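Long-range contacts in alkaline phosphatase D (Bacillus subtilis, PDB 2YEQ), which hydrolyses phosphate monoesters to an alcohol and phosphate, at an active site that contains iron and calcium: residues G290-S295 with Y347-W352; A335-G340 with D424-E429; W26-P31 with S70-V75. All blocks are in the same frame, centred on the assembly; numbering follows the deposited sequence.

Interaction 1. Residues G290-S295 with Y347-W352; sequences GNKPPS and YSMDSW. With PE5 (3,6,9,12,15,18,21,24-octaoxahexacosan-1-ol), chain E.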
loop_
_atom_site.group_PDB
_atom_site.type_symbol
_atom_site.label_atom_id
_atom_site.label_comp_id
_atom_site.label_asym_id
_atom_site.label_seq_id
_atom_site.Cartn_x
_atom_site.Cartn_y
_atom_site.Cartn_z
ATOM N N GLY A 290 -12.273 -0.051 -17.107
ATOM C CA GLY A 290 -12.847 1.275 -16.999
ATOM C C GLY A 290 -14.095 1.245 -16.115
ATOM O O GLY A 290 -14.285 0.343 -15.294
ATOM N N ASN A 291 -14.933 2.254 -16.286
ATOM C CA ASN A 291 -16.165 2.390 -15.527
ATOM C C ASN A 291 -17.321 2.061 -16.463
ATOM O O ASN A 291 -17.536 2.767 -17.431
ATOM C CB ASN A 291 -16.277 3.814 -14.981
ATOM C CG ASN A 291 -15.070 4.204 -14.114
ATOM O OD1 ASN A 291 -14.442 5.235 -14.316
ATOM N ND2 ASN A 291 -14.739 3.368 -13.187
ATOM N N LYS A 292 -18.015 0.967 -16.193
ATOM C CA LYS A 292 -18.967 0.411 -17.137
ATOM C C LYS A 292 -20.207 -0.079 -16.411
ATOM O O LYS A 292 -20.157 -0.325 -15.188
ATOM C CB LYS A 292 -18.320 -0.780 -17.871
ATOM C CG LYS A 292 -17.032 -0.448 -18.637
ATOM C CD LYS A 292 -17.304 0.409 -19.882
ATOM C CE LYS A 292 -16.020 0.819 -20.623
ATOM N NZ LYS A 292 -15.145 -0.354 -20.944
ATOM N N PRO A 293 -21.306 -0.279 -17.153
ATOM C CA PRO A 293 -22.469 -0.935 -16.579
ATOM C C PRO A 293 -22.128 -2.343 -16.195
ATOM O O PRO A 293 -21.272 -2.938 -16.823
ATOM C CB PRO A 293 -23.496 -0.928 -17.725
ATOM C CG PRO A 293 -23.119 0.182 -18.581
ATOM C CD PRO A 293 -21.618 0.356 -18.448
ATOM N N PRO A 294 -22.742 -2.885 -15.150
ATOM C CA PRO A 294 -22.601 -4.300 -14.893
ATOM C C PRO A 294 -23.170 -5.101 -16.063
ATOM O O PRO A 294 -23.949 -4.561 -16.847
ATOM C CB PRO A 294 -23.458 -4.529 -13.647
ATOM C CG PRO A 294 -24.470 -3.458 -13.691
ATOM C CD PRO A 294 -23.870 -2.297 -14.409
ATOM N N SER A 295 -22.761 -6.362 -16.172
ATOM C CA SER A 295 -23.105 -7.197 -17.313
ATOM C C SER A 295 -23.028 -8.626 -16.872
ATOM O O SER A 295 -22.583 -8.920 -15.749
ATOM C CB SER A 295 -22.127 -6.952 -18.469
ATOM O OG SER A 295 -20.811 -7.376 -18.139
ATOM N N TYR A 347 -20.030 1.113 -12.738
ATOM C CA TYR A 347 -19.125 0.594 -11.717
ATOM C C TYR A 347 -17.689 0.532 -12.229
ATOM O O TYR A 347 -17.455 0.417 -13.442
ATOM C CB TYR A 347 -19.548 -0.798 -11.310
ATOM C CG TYR A 347 -20.846 -0.799 -10.527
ATOM C CD1 TYR A 347 -20.918 -0.197 -9.275
ATOM C CD2 TYR A 347 -21.997 -1.382 -11.044
ATOM C CE1 TYR A 347 -22.095 -0.179 -8.559
ATOM C CE2 TYR A 347 -23.186 -1.380 -10.334
ATOM C CZ TYR A 347 -23.227 -0.774 -9.092
ATOM O OH TYR A 347 -24.391 -0.757 -8.379
ATOM N N SER A 348 -16.739 0.573 -11.294
ATOM C CA SER A 348 -15.324 0.394 -11.624
ATOM C C SER A 348 -15.029 -1.065 -11.840
ATOM O O SER A 348 -15.161 -1.880 -10.934
ATOM C CB SER A 348 -14.420 0.940 -10.518
ATOM O OG SER A 348 -13.084 0.498 -10.703
ATOM N N MET A 349 -14.609 -1.417 -13.052
ATOM C CA MET A 349 -14.374 -2.827 -13.382
ATOM C C MET A 349 -13.103 -3.360 -12.738
ATOM O O MET A 349 -12.919 -4.572 -12.607
ATOM C CB MET A 349 -14.352 -2.998 -14.925
ATOM C CG MET A 349 -15.702 -2.682 -15.569
ATOM S SD MET A 349 -16.921 -3.941 -15.075
ATOM C CE MET A 349 -18.020 -3.053 -13.957
ATOM N N ASP A 350 -12.252 -2.459 -12.267
ATOM C CA ASP A 350 -10.975 -2.835 -11.623
ATOM C C ASP A 350 -11.059 -2.960 -10.093
ATOM O O ASP A 350 -10.130 -3.470 -9.445
ATOM C CB ASP A 350 -9.905 -1.815 -12.001
ATOM C CG ASP A 350 -8.504 -2.269 -11.634
ATOM O OD1 ASP A 350 -8.069 -3.384 -12.039
ATOM O OD2 ASP A 350 -7.823 -1.479 -10.929
ATOM N N SER A 351 -12.192 -2.527 -9.541
ATOM C CA SER A 351 -12.485 -2.591 -8.100
ATOM C C SER A 351 -13.332 -3.813 -7.758
ATOM O O SER A 351 -13.639 -4.617 -8.635
ATOM C CB SER A 351 -13.226 -1.315 -7.669
ATOM O OG SER A 351 -12.447 -0.166 -7.969
ATOM N N TRP A 352 -13.702 -3.975 -6.479
ATOM C CA TRP A 352 -14.499 -5.128 -6.075
ATOM C C TRP A 352 -15.900 -5.139 -6.747
ATOM O O TRP A 352 -16.436 -6.222 -6.997
ATOM C CB TRP A 352 -14.656 -5.235 -4.559
ATOM C CG TRP A 352 -13.445 -5.687 -3.810
ATOM C CD1 TRP A 352 -12.346 -4.927 -3.510
ATOM C CD2 TRP A 352 -13.200 -6.964 -3.267
ATOM N NE1 TRP A 352 -11.451 -5.655 -2.809
ATOM C CE2 TRP A 352 -11.941 -6.919 -2.655
ATOM C CE3 TRP A 352 -13.918 -8.168 -3.244
ATOM C CZ2 TRP A 352 -11.402 -7.999 -1.997
ATOM C CZ3 TRP A 352 -13.391 -9.219 -2.608
ATOM C CH2 TRP A 352 -12.138 -9.146 -1.985
HETATM C C48 PE5 E . -24.388 -4.734 -5.337
HETATM C C50 PE5 E . -23.555 -5.403 -6.432
HETATM O O1 PE5 E . -22.429 -4.586 -6.808
HETATM C C1 PE5 E . -22.482 -3.961 -8.102
HETATM C C2 PE5 E . -21.682 -4.730 -9.160
HETATM O O2 PE5 E . -22.482 -5.562 -10.035
#

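Interaction 2. Residues A335-G340 with D424-E429; sequences AKWNFG and DQILKE. With EDO (1,2-ethanediol), chain T.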
loop_
_atom_site.group_PDB
_atom_site.type_symbol
_atom_site.label_atom_id
_atom_site.label_comp_id
_atom_site.label_asym_id
_atom_site.label_seq_id
_atom_site.Cartn_x
_atom_site.Cartn_y
_atom_site.Cartn_z
ATOM N N ALA A 335 -16.395 -1.336 -1.041
ATOM C CA ALA A 335 -17.817 -1.036 -0.913
ATOM C C ALA A 335 -18.453 -0.818 -2.277
ATOM O O ALA A 335 -17.751 -0.610 -3.274
ATOM C CB ALA A 335 -18.049 0.179 -0.007
ATOM N N LYS A 336 -19.790 -0.865 -2.311
ATOM C CA LYS A 336 -20.556 -0.445 -3.480
ATOM C C LYS A 336 -20.210 0.992 -3.822
ATOM O O LYS A 336 -20.160 1.863 -2.944
ATOM C CB LYS A 336 -22.071 -0.597 -3.217
ATOM C CG LYS A 336 -22.990 -0.069 -4.306
ATOM C CD LYS A 336 -24.491 -0.183 -3.888
ATOM C CE LYS A 336 -25.421 0.716 -4.712
ATOM N NZ LYS A 336 -25.328 2.178 -4.429
ATOM N N TRP A 337 -20.023 1.265 -5.112
ATOM C CA TRP A 337 -19.517 2.550 -5.546
ATOM C C TRP A 337 -20.074 2.896 -6.908
ATOM O O TRP A 337 -19.358 2.902 -7.937
ATOM C CB TRP A 337 -17.979 2.470 -5.542
ATOM C CG TRP A 337 -17.206 3.754 -5.577
ATOM C CD1 TRP A 337 -17.568 4.949 -5.077
ATOM C CD2 TRP A 337 -15.874 3.920 -6.094
ATOM N NE1 TRP A 337 -16.562 5.868 -5.264
ATOM C CE2 TRP A 337 -15.510 5.254 -5.885
ATOM C CE3 TRP A 337 -14.966 3.061 -6.722
ATOM C CZ2 TRP A 337 -14.285 5.765 -6.291
ATOM C CZ3 TRP A 337 -13.750 3.567 -7.129
ATOM C CH2 TRP A 337 -13.413 4.900 -6.902
ATOM N N ASN A 338 -21.368 3.204 -6.915
ATOM C CA ASN A 338 -22.118 3.440 -8.152
ATOM C C ASN A 338 -21.949 4.846 -8.658
ATOM O O ASN A 338 -22.351 5.792 -7.985
ATOM C CB ASN A 338 -23.607 3.138 -7.919
ATOM C CG ASN A 338 -24.444 3.191 -9.194
ATOM O OD1 ASN A 338 -23.941 3.416 -10.328
ATOM N ND2 ASN A 338 -25.738 2.967 -9.020
ATOM N N PHE A 339 -21.400 4.988 -9.866
ATOM C CA PHE A 339 -21.210 6.296 -10.492
ATOM C C PHE A 339 -22.396 6.733 -11.344
ATOM O O PHE A 339 -22.412 7.860 -11.821
ATOM C CB PHE A 339 -19.973 6.273 -11.400
ATOM C CG PHE A 339 -18.721 5.842 -10.704
ATOM C CD1 PHE A 339 -18.214 6.584 -9.641
ATOM C CD2 PHE A 339 -18.030 4.720 -11.117
ATOM C CE1 PHE A 339 -17.046 6.186 -8.984
ATOM C CE2 PHE A 339 -16.854 4.327 -10.474
ATOM C CZ PHE A 339 -16.373 5.054 -9.400
ATOM N N GLY A 340 -23.355 5.833 -11.571
ATOM C CA GLY A 340 -24.517 6.153 -12.401
ATOM C C GLY A 340 -25.736 6.365 -11.522
ATOM O O GLY A 340 -25.653 7.052 -10.506
ATOM N N ASP A 424 -21.167 15.103 -4.670
ATOM C CA ASP A 424 -22.558 15.099 -4.167
ATOM C C ASP A 424 -23.378 13.994 -4.808
ATOM O O ASP A 424 -24.094 13.282 -4.106
ATOM C CB ASP A 424 -23.224 16.457 -4.387
ATOM C CG ASP A 424 -22.650 17.541 -3.483
ATOM O OD1 ASP A 424 -22.145 17.221 -2.375
ATOM O OD2 ASP A 424 -22.689 18.717 -3.894
ATOM N N GLN A 425 -23.226 13.808 -6.122
ATOM C CA GLN A 425 -23.931 12.734 -6.841
ATOM C C GLN A 425 -23.604 11.358 -6.293
ATOM O O GLN A 425 -24.496 10.544 -6.010
ATOM C CB GLN A 425 -23.586 12.794 -8.336
ATOM C CG GLN A 425 -24.173 11.660 -9.183
ATOM C CD GLN A 425 -23.371 11.431 -10.446
ATOM O OE1 GLN A 425 -22.909 10.316 -10.708
ATOM N NE2 GLN A 425 -23.183 12.493 -11.232
ATOM N N ILE A 426 -22.316 11.075 -6.141
ATOM C CA ILE A 426 -21.904 9.755 -5.708
ATOM C C ILE A 426 -22.401 9.482 -4.298
ATOM O O ILE A 426 -22.855 8.370 -3.971
ATOM C CB ILE A 426 -20.346 9.592 -5.796
ATOM C CG1 ILE A 426 -19.888 9.590 -7.267
ATOM C CG2 ILE A 426 -19.901 8.309 -5.098
ATOM C CD1 ILE A 426 -18.377 9.796 -7.425
ATOM N N LEU A 427 -22.303 10.488 -3.435
ATOM C CA LEU A 427 -22.752 10.314 -2.039
ATOM C C LEU A 427 -24.265 10.083 -1.976
ATOM O O LEU A 427 -24.733 9.229 -1.232
ATOM C CB LEU A 427 -22.363 11.532 -1.188
ATOM C CG LEU A 427 -20.869 11.771 -0.924
ATOM C CD1 LEU A 427 -20.667 13.026 -0.090
ATOM C CD2 LEU A 427 -20.245 10.607 -0.243
ATOM N N LYS A 428 -25.010 10.840 -2.772
ATOM C CA LYS A 428 -26.461 10.670 -2.891
ATOM C C LYS A 428 -26.799 9.238 -3.289
ATOM O O LYS A 428 -27.659 8.602 -2.687
ATOM C CB LYS A 428 -27.027 11.640 -3.939
ATOM C CG LYS A 428 -28.346 12.303 -3.579
ATOM C CD LYS A 428 -28.802 13.247 -4.726
ATOM C CE LYS A 428 -29.522 14.501 -4.223
ATOM N NZ LYS A 428 -30.649 14.925 -5.125
ATOM N N GLU A 429 -26.092 8.718 -4.290
ATOM C CA GLU A 429 -26.421 7.426 -4.873
ATOM C C GLU A 429 -25.933 6.283 -4.001
ATOM O O GLU A 429 -26.406 5.145 -4.117
ATOM C CB GLU A 429 -25.828 7.348 -6.292
ATOM C CG GLU A 429 -26.272 6.159 -7.098
ATOM C CD GLU A 429 -27.788 6.055 -7.238
ATOM O OE1 GLU A 429 -28.414 7.078 -7.584
ATOM O OE2 GLU A 429 -28.320 4.942 -7.000
HETATM C C1 EDO T . -29.103 3.340 -3.883
HETATM O O1 EDO T . -29.496 4.720 -3.838
HETATM C C2 EDO T . -29.130 2.693 -2.502
HETATM O O2 EDO T . -28.593 1.364 -2.577
HETATM O O HOH W 1 -27.107 2.652 -6.551
#

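Interaction 3. Residues W26-P31 with S70-V75; sequences WTRLAP and SLAHSV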
loop_
_atom_site.group_PDB
_atom_site.type_symbol
_atom_site.label_atom_id
_atom_site.label_comp_id
_atom_site.label_asym_id
_atom_site.label_seq_id
_atom_site.Cartn_x
_atom_site.Cartn_y
_atom_site.Cartn_z
ATOM N N TRP A 26 16.306 -4.493 6.545
ATOM C CA TRP A 26 16.611 -4.334 5.144
ATOM C C TRP A 26 17.591 -3.191 4.921
ATOM O O TRP A 26 17.516 -2.142 5.569
ATOM C CB TRP A 26 15.325 -4.046 4.347
ATOM C CG TRP A 26 15.560 -3.764 2.889
ATOM C CD1 TRP A 26 15.541 -4.670 1.866
ATOM C CD2 TRP A 26 15.863 -2.491 2.290
ATOM N NE1 TRP A 26 15.826 -4.044 0.677
ATOM C CE2 TRP A 26 16.032 -2.714 0.905
ATOM C CE3 TRP A 26 16.025 -1.187 2.789
ATOM C CZ2 TRP A 26 16.332 -1.694 0.017
ATOM C CZ3 TRP A 26 16.359 -0.174 1.894
ATOM C CH2 TRP A 26 16.497 -0.437 0.519
ATOM N N THR A 27 18.503 -3.405 3.980
ATOM C CA THR A 27 19.157 -2.301 3.318
ATOM C C THR A 27 19.618 -2.776 1.941
ATOM O O THR A 27 19.343 -3.916 1.550
ATOM C CB THR A 27 20.315 -1.730 4.157
ATOM O OG1 THR A 27 20.686 -0.462 3.608
ATOM C CG2 THR A 27 21.515 -2.705 4.223
ATOM N N ARG A 28 20.285 -1.890 1.222
ATOM C CA ARG A 28 20.836 -2.190 -0.083
ATOM C C ARG A 28 22.097 -1.344 -0.250
ATOM O O ARG A 28 22.100 -0.120 0.055
ATOM C CB ARG A 28 19.843 -1.862 -1.203
ATOM C CG ARG A 28 20.441 -2.110 -2.634
ATOM C CD ARG A 28 19.459 -1.961 -3.771
ATOM N NE ARG A 28 20.242 -1.972 -5.001
ATOM C CZ ARG A 28 19.982 -1.318 -6.118
ATOM N NH1 ARG A 28 18.877 -0.611 -6.277
ATOM N NH2 ARG A 28 20.859 -1.411 -7.124
ATOM N N LEU A 29 23.149 -1.976 -0.760
ATOM C CA LEU A 29 24.379 -1.260 -1.142
ATOM C C LEU A 29 24.250 -0.740 -2.565
ATOM O O LEU A 29 24.233 -1.530 -3.514
ATOM C CB LEU A 29 25.599 -2.170 -1.037
ATOM C CG LEU A 29 25.722 -2.948 0.266
ATOM C CD1 LEU A 29 27.014 -3.807 0.280
ATOM C CD2 LEU A 29 25.684 -1.968 1.447
ATOM N N ALA A 30 24.154 0.587 -2.699
ATOM C CA ALA A 30 23.921 1.251 -3.971
ATOM C C ALA A 30 24.591 2.642 -4.032
ATOM O O ALA A 30 23.902 3.660 -4.132
ATOM C CB ALA A 30 22.395 1.376 -4.214
ATOM N N PRO A 31 25.926 2.692 -3.969
ATOM C CA PRO A 31 26.653 3.982 -4.066
ATOM C C PRO A 31 26.339 4.863 -5.287
ATOM O O PRO A 31 26.461 6.067 -5.171
ATOM C CB PRO A 31 28.133 3.571 -4.028
ATOM C CG PRO A 31 28.144 2.071 -4.329
ATOM C CD PRO A 31 26.841 1.550 -3.806
ATOM N N SER A 70 23.370 -10.810 -7.563
ATOM C CA SER A 70 22.142 -11.365 -8.144
ATOM C C SER A 70 20.876 -10.799 -7.493
ATOM O O SER A 70 19.800 -10.817 -8.113
ATOM C CB SER A 70 22.137 -12.880 -8.072
ATOM O OG SER A 70 22.092 -13.306 -6.732
ATOM N N LEU A 71 21.020 -10.244 -6.284
ATOM C CA LEU A 71 19.926 -9.519 -5.625
ATOM C C LEU A 71 20.209 -8.011 -5.436
ATOM O O LEU A 71 19.735 -7.390 -4.470
ATOM C CB LEU A 71 19.632 -10.187 -4.287
ATOM C CG LEU A 71 19.132 -11.652 -4.360
ATOM C CD1 LEU A 71 19.065 -12.240 -2.969
ATOM C CD2 LEU A 71 17.786 -11.767 -4.997
ATOM N N ALA A 72 20.962 -7.432 -6.377
ATOM C CA ALA A 72 21.303 -6.006 -6.396
ATOM C C ALA A 72 21.978 -5.530 -5.091
ATOM O O ALA A 72 21.857 -4.364 -4.696
ATOM C CB ALA A 72 20.072 -5.153 -6.724
ATOM N N HIS A 73 22.705 -6.437 -4.456
ATOM C CA HIS A 73 23.388 -6.202 -3.177
ATOM C C HIS A 73 22.413 -5.704 -2.096
ATOM O O HIS A 73 22.778 -4.923 -1.191
ATOM C CB HIS A 73 24.577 -5.233 -3.351
ATOM C CG HIS A 73 25.728 -5.828 -4.097
ATOM N ND1 HIS A 73 25.872 -5.703 -5.460
ATOM C CD2 HIS A 73 26.790 -6.545 -3.667
ATOM C CE1 HIS A 73 26.986 -6.306 -5.837
ATOM N NE2 HIS A 73 27.556 -6.835 -4.771
ATOM N N SER A 74 21.171 -6.177 -2.179
ATOM C CA SER A 74 20.222 -5.963 -1.110
ATOM C C SER A 74 20.581 -6.869 0.063
ATOM O O SER A 74 21.318 -7.871 -0.055
ATOM C CB SER A 74 18.799 -6.232 -1.587
ATOM O OG SER A 74 18.651 -7.582 -1.983
ATOM N N VAL A 75 20.081 -6.493 1.228
ATOM C CA VAL A 75 20.299 -7.259 2.431
ATOM C C VAL A 75 18.947 -7.481 3.117
ATOM O O VAL A 75 18.209 -6.525 3.360
ATOM C CB VAL A 75 21.270 -6.515 3.392
ATOM C CG1 VAL A 75 21.398 -7.268 4.695
ATOM C CG2 VAL A 75 22.648 -6.312 2.719
HETATM O O HOH W 2 23.480 -2.095 -6.153
#

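Interaction 1. Residues G290-S295 with Y347-W352
Y347 and K292 face each other as the hydrogen-bonded pair of a short antiparallel sheet. Their backbones exchange two bonds: Y347 N gives to K292 O at 2.8 Å from above the carbonyl plane, and K292 N gives to Y347 O at 2.9 Å. The Y347 ring, with CG anti to its own carbonyl carbon (chi1 -70°), meets P294 at its edge, where P294 CD lies 4.0 Å from CD2 and near the ring plane. One ring face is covered by the bound polyether, whose C1 sits 3.4 Å from Y347 CZ, offset toward the rim. M349 continues the pairing with a nearly straight bond from its N to G290 O (2.9 Å), and its CB and CG rest against that same oxygen. Bends at chi2 and chi3 then carry M349 CE to 3.7 Å from K292 O. M349 CG packs against CB and CG of K292, the two side chains crossing at about a right angle. The far end of K292 turns away, and NZ bonds to the carbonyls of N287 and D289. Beyond the strands D350 forms salt bridges with R279 and R282. Next to the K292-Y347 pair, N291 and S348 form a non-hydrogen-bonded pair, and N291 CA approaches Y347 O to 3.1 Å in a CA-H...O contact. The arrangement is a two-stranded antiparallel sheet whose second strand runs into a type I beta turn, S348 to S351.

Interaction 2. Residues A335-G340 with D424-E429
A single water joins K336, N338 and E429: it accepts from K336 NZ and from N338 ND2, each at 2.8 Å, and donates to E429 OE2 at 2.6 Å. K336 reaches it with an extended chain that bends at the last torsion (chi4 -72°), and NZ is also bonded to N430 OD1. OE2 of E429 has a second partner in S342 OG. N338 OD1 takes G340 N at 2.8 Å, from above the plane of its amide. This closes an Asx turn in the loop after strand 325-329, where the loop lies against helix 423-429 in the calcineurin-like part of the protein; I346 N bonds to the same oxygen. E429 CG packs against the N338 amide and against G340 O, 3.6 Å from the latter. An alanine at E429 would probably leave S342 OG and the water without their carboxylate acceptor and open a gap beside the N338 amide. One turn earlier I426 divides its branches between two aromatic rings: CD1 meets F339 CD1 at 3.9 Å, at the edge and in the ring plane, while CG2 approaches W337 CD1 obliquely at 4.1 Å. F339 CZ in turn sits over the centre of the W337 ring.

Interaction 3. Residues W26-P31 with S70-V75
The guanidinium of R28 lies between two methyl groups, A72 CB over one face and A30 CB over the other. The indole of W26 has R28 N over one face, offset toward the rim, while V75 O approaches its CD1 obliquely at 3.6 Å. Elsewhere the indole makes a cation-pi contact with R190 and an edge-to-face one with H76, and its NE1 bonds to E244 O. R28 is extended from CG to NE, and NE gives to A72 O at 2.9 Å, in the carbonyl plane on a lone pair. NH2 holds a water that donates to L29 O and also to A72 O (3.1 Å), so two donors grip the A72 carbonyl. NH1 bonds to H245. A72 and H73 both have positive phi, and just beyond them S74 OG, between the backbone N and the carbonyl carbon (chi1 62°), folds back to L71 O at 2.7 Å. The same oxygen receives S74 N. L29 N bonds to H73 O (3.0 Å) just outside the paired antiparallel strands, and within them V75 N bonds to T27 O (2.7 Å) and T27 N to V75 O (3.2 Å). T27 and V75 lie side by side, CG2 of T27 3.9 Å from V75 CB, and with L29 they face the strands of the neighbouring four-stranded sheet in a beta sandwich. R28 is buried, and its hydrogen bonds here go to a backbone carbonyl, a water and a histidine nitrogen; the dipole of the A72 carbonyl, and the water that also bonds to L29 O, would be expected to offset part of its positive charge.

How the interactions relate
From the N terminus, interaction 3 comes first: it closes a loop of 38 residues and pairs strand 23-28 with the outermost strand 74-79 in the N-terminal domain. Well after that, 290-295 opens interaction 1, and 335-340 opens interaction 2 before 347-352 completes the first; 424-429 then completes the second, so the two loops cross. Interactions 1 and 2 also touch: the ring of Y347 packs on N338 CA and W337 O, and that of F339 on S348 N. Together they join the small sheet, the loop 335-340 and helix 423-429 in the phosphatase domain, with centres 13 Å apart. Interaction 3 lies across the chain's centre, its centre about 40 Å from that of interaction 1.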